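Local coordinates for subclass B3 metallo-beta-lactamase (Sphingobium indicum, PDB 7LUU), which probably hydrolyses beta-lactam antibiotics with a pair of zinc ions, one of which is held by an unusual active-site glutamic acid, at residues Y69-A74 with R106-D111; S224-V229 with A250-M255; D261-A266 with R284-R289. All coordinates share one frame; numbering follows the deposited sequence. Where two conformers were deposited one is given.

Contact 1: Y69-A74 with R106-D111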
# COMPACT_ATOMS: atom_id res chain seq x y z
N TYR A 69 -8.20 5.48 -10.68
CA TYR A 69 -7.46 4.76 -11.72
C TYR A 69 -6.37 3.87 -11.13
O TYR A 69 -5.90 4.07 -10.02
CB TYR A 69 -6.75 5.74 -12.67
CG TYR A 69 -7.66 6.75 -13.29
CD1 TYR A 69 -8.09 7.88 -12.58
CD2 TYR A 69 -8.10 6.58 -14.59
CE1 TYR A 69 -8.95 8.85 -13.19
CE2 TYR A 69 -8.95 7.55 -15.20
CZ TYR A 69 -9.35 8.67 -14.50
OH TYR A 69 -10.21 9.61 -15.10
N LEU A 70 -5.90 2.96 -11.96
CA LEU A 70 -4.69 2.18 -11.66
C LEU A 70 -3.56 2.60 -12.57
O LEU A 70 -3.72 2.67 -13.81
CB LEU A 70 -4.93 0.69 -11.87
CG LEU A 70 -5.87 0.17 -10.75
CD1 LEU A 70 -6.28 -1.28 -10.98
CD2 LEU A 70 -5.34 0.40 -9.29
N VAL A 71 -2.39 2.86 -11.98
CA VAL A 71 -1.21 3.28 -12.76
C VAL A 71 0.02 2.46 -12.39
O VAL A 71 1.15 2.82 -12.71
CB VAL A 71 -0.91 4.78 -12.61
CG1 VAL A 71 -2.02 5.59 -13.30
CG2 VAL A 71 -0.72 5.19 -11.12
N GLY A 72 -0.20 1.33 -11.74
CA GLY A 72 0.86 0.44 -11.33
C GLY A 72 1.19 -0.66 -12.33
O GLY A 72 1.29 -0.40 -13.55
N PHE A 73 1.53 -1.83 -11.82
CA PHE A 73 2.20 -2.89 -12.60
C PHE A 73 1.51 -4.23 -12.35
O PHE A 73 0.63 -4.33 -11.50
CB PHE A 73 3.66 -2.99 -12.19
CG PHE A 73 4.34 -1.66 -12.22
CD1 PHE A 73 4.84 -1.19 -13.42
CD2 PHE A 73 4.35 -0.79 -11.09
CE1 PHE A 73 5.42 0.07 -13.49
CE2 PHE A 73 4.91 0.48 -11.20
CZ PHE A 73 5.44 0.92 -12.36
N ALA A 74 1.99 -5.30 -13.05
CA ALA A 74 1.31 -6.57 -12.89
C ALA A 74 1.41 -7.07 -11.47
O ALA A 74 0.47 -7.72 -10.97
CB ALA A 74 1.90 -7.60 -13.87
N ARG A 106 0.75 10.29 -17.04
CA ARG A 106 0.65 11.08 -18.27
C ARG A 106 -0.16 10.37 -19.35
O ARG A 106 -0.86 11.04 -20.14
CB ARG A 106 2.07 11.39 -18.75
CG ARG A 106 2.74 12.47 -17.91
CD ARG A 106 4.10 12.82 -18.57
NE ARG A 106 4.76 13.79 -17.73
CZ ARG A 106 5.78 13.49 -16.93
NH1 ARG A 106 6.31 14.44 -16.16
NH2 ARG A 106 6.26 12.24 -16.92
N LYS A 107 -0.05 9.04 -19.45
CA LYS A 107 -0.81 8.32 -20.48
C LYS A 107 -2.30 8.49 -20.29
O LYS A 107 -3.06 8.49 -21.27
CB LYS A 107 -0.47 6.84 -20.44
CG LYS A 107 0.89 6.48 -20.91
CD LYS A 107 1.15 4.98 -20.69
CE LYS A 107 2.48 4.61 -21.38
NZ LYS A 107 2.74 3.16 -21.27
N LEU A 108 -2.74 8.65 -19.04
CA LEU A 108 -4.14 8.90 -18.72
C LEU A 108 -4.56 10.34 -18.98
O LEU A 108 -5.74 10.66 -18.76
CB LEU A 108 -4.42 8.56 -17.25
CG LEU A 108 -4.30 7.07 -16.88
CD1 LEU A 108 -4.55 6.92 -15.34
CD2 LEU A 108 -5.40 6.29 -17.63
N GLY A 109 -3.62 11.22 -19.34
CA GLY A 109 -3.91 12.60 -19.62
C GLY A 109 -3.72 13.54 -18.47
O GLY A 109 -4.15 14.70 -18.55
N PHE A 110 -3.05 13.11 -17.41
CA PHE A 110 -2.88 13.94 -16.22
C PHE A 110 -1.45 14.49 -16.15
O PHE A 110 -0.50 13.92 -16.72
CB PHE A 110 -3.16 13.10 -14.96
CG PHE A 110 -4.62 12.69 -14.80
CD1 PHE A 110 -5.56 13.61 -14.45
CD2 PHE A 110 -4.97 11.36 -14.90
CE1 PHE A 110 -6.89 13.27 -14.28
CE2 PHE A 110 -6.33 10.99 -14.75
CZ PHE A 110 -7.26 11.93 -14.45
N ASP A 111 -1.31 15.62 -15.42
CA ASP A 111 -0.01 16.24 -15.16
C ASP A 111 0.42 15.81 -13.77
O ASP A 111 -0.25 16.17 -12.79
CB ASP A 111 -0.14 17.76 -15.24
CG ASP A 111 1.18 18.47 -15.16
OD1 ASP A 111 2.18 17.88 -14.70
OD2 ASP A 111 1.21 19.69 -15.54
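Y69 and F110 form an offset edge-to-face aromatic pair, with the edge of F110 turned toward the face of Y69. The ring centroids are 5.3 Å apart and the planes stand at 75°, so the two rings meet nearly at right angles. The atoms that touch are at the far end of the phenylalanine: its CE2 lies above the Y69 face, displaced toward the rim, and reaches 3.7 Å from Y69 CE1. F110 CZ stays close to the same part of the tyrosine, 3.8 Å from Y69 OH. Tyrosine suits a partly exposed place of this kind, because its ring gives a face for packing while its hydroxyl makes a weak hydrogen bond to R63.

The aliphatic part of the contact centres on one methyl group. L108 CD1 is 3.6 Å from Y69 CD2 and 3.5 Å from V71 CG1, so a single leucine branch fills the angle between an aromatic and a branched residue. The other branch is more distant, with L108 CD2 4.1 Å from Y69 CD2. V71 presents CG1 because that methyl stands anti to the carbonyl carbon (chi1 -69°), while CG2 lies between the backbone N and the carbonyl carbon.

No hydrogen bond joins the two segments, but the helix end has two bonds back into its last turn, one of them from G109 N to R106 O at 2.9 Å. G109 has positive phi (95°), where a CB would press on the preceding carbonyl O, hence glycine. Together these make a Schellman motif closing helix 98-107; L108 and F110, on either side of the glycine in sequence, both pack toward strand 68-70 of the seven-stranded sheet, one half of the alpha-beta/beta-alpha metallo-beta-lactamase fold.

Contact 2: S224-V229 with A250-M255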
# COMPACT_ATOMS: atom_id res chain seq x y z
N SER A 224 -3.69 -2.63 2.41
CA SER A 224 -2.31 -3.04 2.62
C SER A 224 -2.20 -4.55 2.61
O SER A 224 -3.19 -5.28 2.81
CB SER A 224 -1.76 -2.54 3.97
OG SER A 224 -2.38 -3.32 5.04
N SER A 225 -1.00 -5.02 2.24
CA SER A 225 -0.70 -6.43 2.47
C SER A 225 -1.07 -6.83 3.88
O SER A 225 -0.79 -6.12 4.84
CB SER A 225 0.77 -6.68 2.23
OG SER A 225 1.07 -8.06 2.50
N LEU A 226 -1.69 -8.03 3.99
CA LEU A 226 -1.87 -8.73 5.26
C LEU A 226 -1.08 -10.03 5.26
O LEU A 226 -1.48 -10.99 5.91
CB LEU A 226 -3.37 -9.00 5.50
CG LEU A 226 -4.27 -7.74 5.67
CD1 LEU A 226 -5.77 -8.14 5.77
CD2 LEU A 226 -3.86 -6.88 6.88
N ASN A 227 0.06 -10.11 4.55
CA ASN A 227 0.72 -11.43 4.44
C ASN A 227 1.64 -11.63 5.64
O ASN A 227 2.51 -10.79 5.90
CB ASN A 227 1.52 -11.52 3.16
CG ASN A 227 0.64 -11.47 1.99
OD1 ASN A 227 -0.49 -11.99 2.04
ND2 ASN A 227 1.12 -10.84 0.93
N PRO A 228 1.48 -12.69 6.38
CA PRO A 228 2.36 -12.92 7.53
C PRO A 228 3.67 -13.53 7.05
O PRO A 228 3.84 -14.75 7.05
CB PRO A 228 1.55 -13.87 8.43
CG PRO A 228 0.65 -14.62 7.47
CD PRO A 228 0.39 -13.67 6.23
N VAL A 229 4.60 -12.69 6.69
CA VAL A 229 5.92 -13.16 6.27
C VAL A 229 6.98 -12.49 7.12
O VAL A 229 6.75 -11.44 7.76
CB VAL A 229 6.14 -12.94 4.77
CG1 VAL A 229 5.22 -13.84 4.01
CG2 VAL A 229 5.89 -11.52 4.45
N ALA A 250 -6.96 -7.23 14.73
CA ALA A 250 -7.67 -5.96 14.53
C ALA A 250 -7.88 -5.69 13.05
O ALA A 250 -8.95 -5.22 12.64
CB ALA A 250 -6.86 -4.81 15.13
N SER A 251 -6.90 -6.06 12.23
CA SER A 251 -7.04 -5.89 10.79
C SER A 251 -8.18 -6.73 10.23
O SER A 251 -8.90 -6.27 9.33
CB SER A 251 -5.75 -6.30 10.11
OG SER A 251 -4.74 -5.34 10.40
N TYR A 252 -8.33 -7.97 10.70
CA TYR A 252 -9.39 -8.81 10.18
C TYR A 252 -10.75 -8.22 10.53
O TYR A 252 -11.67 -8.23 9.70
CB TYR A 252 -9.26 -10.24 10.72
CG TYR A 252 -7.95 -10.87 10.41
CD1 TYR A 252 -7.25 -10.51 9.27
CD2 TYR A 252 -7.41 -11.84 11.28
CE1 TYR A 252 -6.02 -11.09 8.99
CE2 TYR A 252 -6.19 -12.46 11.01
CZ TYR A 252 -5.50 -12.08 9.83
OH TYR A 252 -4.28 -12.69 9.58
N ARG A 253 -10.87 -7.68 11.75
CA ARG A 253 -12.13 -7.05 12.18
C ARG A 253 -12.42 -5.81 11.35
O ARG A 253 -13.56 -5.62 10.87
CB ARG A 253 -12.08 -6.67 13.67
CG ARG A 253 -12.01 -7.87 14.66
CD ARG A 253 -12.21 -7.47 16.17
NE ARG A 253 -11.13 -6.64 16.71
CZ ARG A 253 -10.01 -7.12 17.28
NH1 ARG A 253 -9.81 -8.43 17.37
NH2 ARG A 253 -9.11 -6.30 17.74
N ARG A 254 -11.37 -5.01 11.07
CA ARG A 254 -11.53 -3.82 10.24
C ARG A 254 -11.96 -4.22 8.85
O ARG A 254 -12.91 -3.65 8.28
CB ARG A 254 -10.23 -3.02 10.18
CG ARG A 254 -10.24 -1.89 9.13
CD ARG A 254 -11.34 -0.86 9.53
NE ARG A 254 -11.12 -0.45 10.92
CZ ARG A 254 -12.10 -0.22 11.80
NH1 ARG A 254 -13.38 -0.34 11.45
NH2 ARG A 254 -11.80 0.10 13.06
N MET A 255 -11.22 -5.16 8.24
CA MET A 255 -11.51 -5.52 6.86
C MET A 255 -12.89 -6.18 6.71
O MET A 255 -13.54 -6.02 5.68
CB MET A 255 -10.40 -6.46 6.34
CG MET A 255 -9.11 -5.73 6.15
SD MET A 255 -9.13 -4.40 4.88
CE MET A 255 -9.41 -5.39 3.48
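In the alpha-beta/beta-alpha sandwich of the metallo-beta-lactamases, the loop that leaves strand 216-223 runs beside the zinc site, and here L226 anchors it against helix 242-257. Both methyl groups of the leucine are used. CD2 packs on S251 CB at 3.8 Å, while CD1 lies 4.1 Å from M255 CG, one helical turn further on; the L226 and M255 side chains pass each other at a slant. With its CG anti to the carbonyl carbon (chi1 -64°), L226 directs this forked end at the helix. Leucine fits because two branches can meet two successive turns in a buried place.

The helix side offers a small residue, a flexible one and an aromatic one. S251 is short enough to let the leucine approach its CB, and its buried hydroxyl is satisfied by a hydrogen bond to the carbonyl oxygen of P198. M255 is bent at chi2 and chi3, which turns its thioether off a straight course. Y252 comes in more loosely from the flank, and its hydroxyl is hydrogen-bonded to S290 of helix 282-300.

Next to the leucine the loop is polar and faces the metal site: N227 O is hydrogen-bonded to ND1 of the zinc ligand H200, a second-shell bond that probably orients that imidazole. The loop is braced from within by an ST turn, in which N227 N donates to S225 OG over 3.1 Å at an N-H...O angle of 157°. At the edge of the Y252 ring, close to its plane, L226 CD1 stands 4.4 Å from Y252 CE1.

Contact 3: D261-A266 with R284-R289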
# COMPACT_ATOMS: atom_id res chain seq x y z
N ASP A 261 -17.00 -2.20 -2.06
CA ASP A 261 -17.51 -2.60 -3.35
C ASP A 261 -16.38 -2.98 -4.31
O ASP A 261 -16.58 -3.74 -5.27
CB ASP A 261 -18.25 -1.43 -3.97
CG ASP A 261 -19.54 -1.12 -3.24
OD1 ASP A 261 -20.33 -2.07 -2.97
OD2 ASP A 261 -19.70 0.08 -2.86
N ILE A 262 -15.19 -2.38 -4.10
CA ILE A 262 -14.06 -2.65 -4.95
C ILE A 262 -12.87 -2.83 -4.02
O ILE A 262 -12.67 -1.99 -3.13
CB ILE A 262 -13.81 -1.50 -5.93
CG1 ILE A 262 -14.90 -1.52 -6.98
CG2 ILE A 262 -12.38 -1.65 -6.63
CD1 ILE A 262 -14.79 -0.26 -7.92
N LEU A 263 -12.08 -3.90 -4.23
CA LEU A 263 -10.87 -4.16 -3.43
C LEU A 263 -9.67 -4.11 -4.35
O LEU A 263 -9.60 -4.87 -5.34
CB LEU A 263 -10.98 -5.56 -2.78
CG LEU A 263 -9.65 -6.04 -2.16
CD1 LEU A 263 -9.20 -5.12 -1.00
CD2 LEU A 263 -9.78 -7.48 -1.73
N ILE A 264 -8.74 -3.20 -4.06
CA ILE A 264 -7.42 -3.18 -4.73
C ILE A 264 -6.42 -3.65 -3.70
O ILE A 264 -6.31 -3.01 -2.66
CB ILE A 264 -7.05 -1.77 -5.20
CG1 ILE A 264 -8.05 -1.24 -6.24
CG2 ILE A 264 -5.61 -1.78 -5.81
CD1 ILE A 264 -8.01 0.29 -6.38
N SER A 265 -5.72 -4.76 -3.96
CA SER A 265 -4.71 -5.28 -3.00
C SER A 265 -3.32 -4.76 -3.39
O SER A 265 -2.96 -4.81 -4.55
CB SER A 265 -4.75 -6.84 -3.11
OG SER A 265 -3.65 -7.39 -2.42
N ALA A 266 -2.52 -4.30 -2.41
CA ALA A 266 -1.15 -3.82 -2.71
C ALA A 266 -0.36 -4.80 -3.61
O ALA A 266 0.25 -4.38 -4.61
CB ALA A 266 -0.38 -3.62 -1.42
N ARG A 284 -13.84 -9.13 3.00
CA ARG A 284 -13.93 -10.23 3.97
C ARG A 284 -13.14 -11.45 3.50
O ARG A 284 -12.43 -12.06 4.30
CB ARG A 284 -15.40 -10.57 4.25
CG ARG A 284 -16.01 -9.55 5.23
CD ARG A 284 -17.48 -9.89 5.59
NE ARG A 284 -18.41 -9.67 4.48
CZ ARG A 284 -18.90 -8.48 4.08
NH1 ARG A 284 -18.55 -7.30 4.69
NH2 ARG A 284 -19.74 -8.47 3.04
N SER A 285 -13.23 -11.79 2.21
CA SER A 285 -12.44 -12.91 1.67
C SER A 285 -10.95 -12.65 1.77
O SER A 285 -10.17 -13.58 2.04
CB SER A 285 -12.84 -13.18 0.23
OG SER A 285 -14.19 -13.67 0.25
N TYR A 286 -10.55 -11.43 1.48
CA TYR A 286 -9.14 -11.06 1.57
C TYR A 286 -8.64 -11.29 2.99
O TYR A 286 -7.54 -11.81 3.19
CB TYR A 286 -9.00 -9.60 1.15
CG TYR A 286 -7.60 -8.99 1.12
CD1 TYR A 286 -6.70 -9.30 0.11
CD2 TYR A 286 -7.18 -8.13 2.15
CE1 TYR A 286 -5.43 -8.70 0.06
CE2 TYR A 286 -5.92 -7.54 2.12
CZ TYR A 286 -5.05 -7.85 1.10
OH TYR A 286 -3.84 -7.24 1.00
N ALA A 287 -9.40 -10.83 3.98
CA ALA A 287 -9.01 -11.04 5.38
C ALA A 287 -8.96 -12.53 5.71
O ALA A 287 -8.05 -12.97 6.41
CB ALA A 287 -9.97 -10.34 6.31
N GLU A 288 -9.95 -13.31 5.26
CA GLU A 288 -9.94 -14.74 5.57
C GLU A 288 -8.73 -15.44 4.99
O GLU A 288 -8.17 -16.36 5.63
CB GLU A 288 -11.21 -15.42 5.06
CG GLU A 288 -11.26 -16.91 5.49
CD GLU A 288 -11.17 -17.10 7.02
OE1 GLU A 288 -11.80 -16.32 7.81
OE2 GLU A 288 -10.43 -18.02 7.44
N ARG A 289 -8.31 -15.04 3.77
CA ARG A 289 -7.05 -15.57 3.19
C ARG A 289 -5.87 -15.35 4.11
O ARG A 289 -5.08 -16.30 4.37
CB ARG A 289 -6.77 -14.94 1.79
CG ARG A 289 -5.28 -15.11 1.25
CD ARG A 289 -4.98 -14.38 -0.08
NE ARG A 289 -3.64 -14.79 -0.57
CZ ARG A 289 -2.49 -14.24 -0.14
NH1 ARG A 289 -1.31 -14.68 -0.55
NH2 ARG A 289 -2.54 -13.21 0.71
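With chi1 at -178°, Y286 extends its ring from helix 282-300 toward strand 262-265, and on the strand L263 (169°) and S265 likewise carry CG and OG opposite their own backbone nitrogens. These three groups make the whole contact.

At the root of the tyrosine, L263 meets it with a single methyl: CD2 is 3.7 Å from Y286 CB and 3.9 Å from Y286 CG, and the two side chains cross at about a right angle. Further out along the ring, S265 takes over, its OG coming within 3.3 Å of Y286 CE1 and its CB lying 3.7 Å from the same carbon. A leucine thus covers the greasy base, and a small serine fits beside the outer half of the ring.

Both buried hydroxyls are hydrogen-bonded beyond the two segments. Y286 OH is bonded to the carbonyl oxygen of S224, and S265 OG to that of H267, a zinc ligand just past the strand. Tyrosine therefore suits its place twice, as an apolar plate between sheet and helices, where M255 and L226 also touch it, and as a polar tip tied to a loop. Such packing of a C-terminal helix on the second sheet is characteristic of the alpha-beta/beta-alpha fold, here just behind the strand end that leads into the zinc site.

Along the chain the three contacts follow in series. Contact 1 belongs to the seven-stranded sheet and helix 98-107, whereas contacts 2 and 3 sit on the six-stranded sheet and its helices 242-257 and 282-300, with centres only 9 Å apart. Contact 1 is about 27 Å from contact 2 and 22 Å from contact 3, centre to centre, yet it touches the latter where L70 CD2 meets I264 CD1 at 3.9 Å between the sheets. Contacts 2 and 3 touch each other directly, and a probable hydrogen bond of 2.7 Å ties N227 OD1 to R289 NH2. Together these two back the zinc site, from which contact 1 is remote.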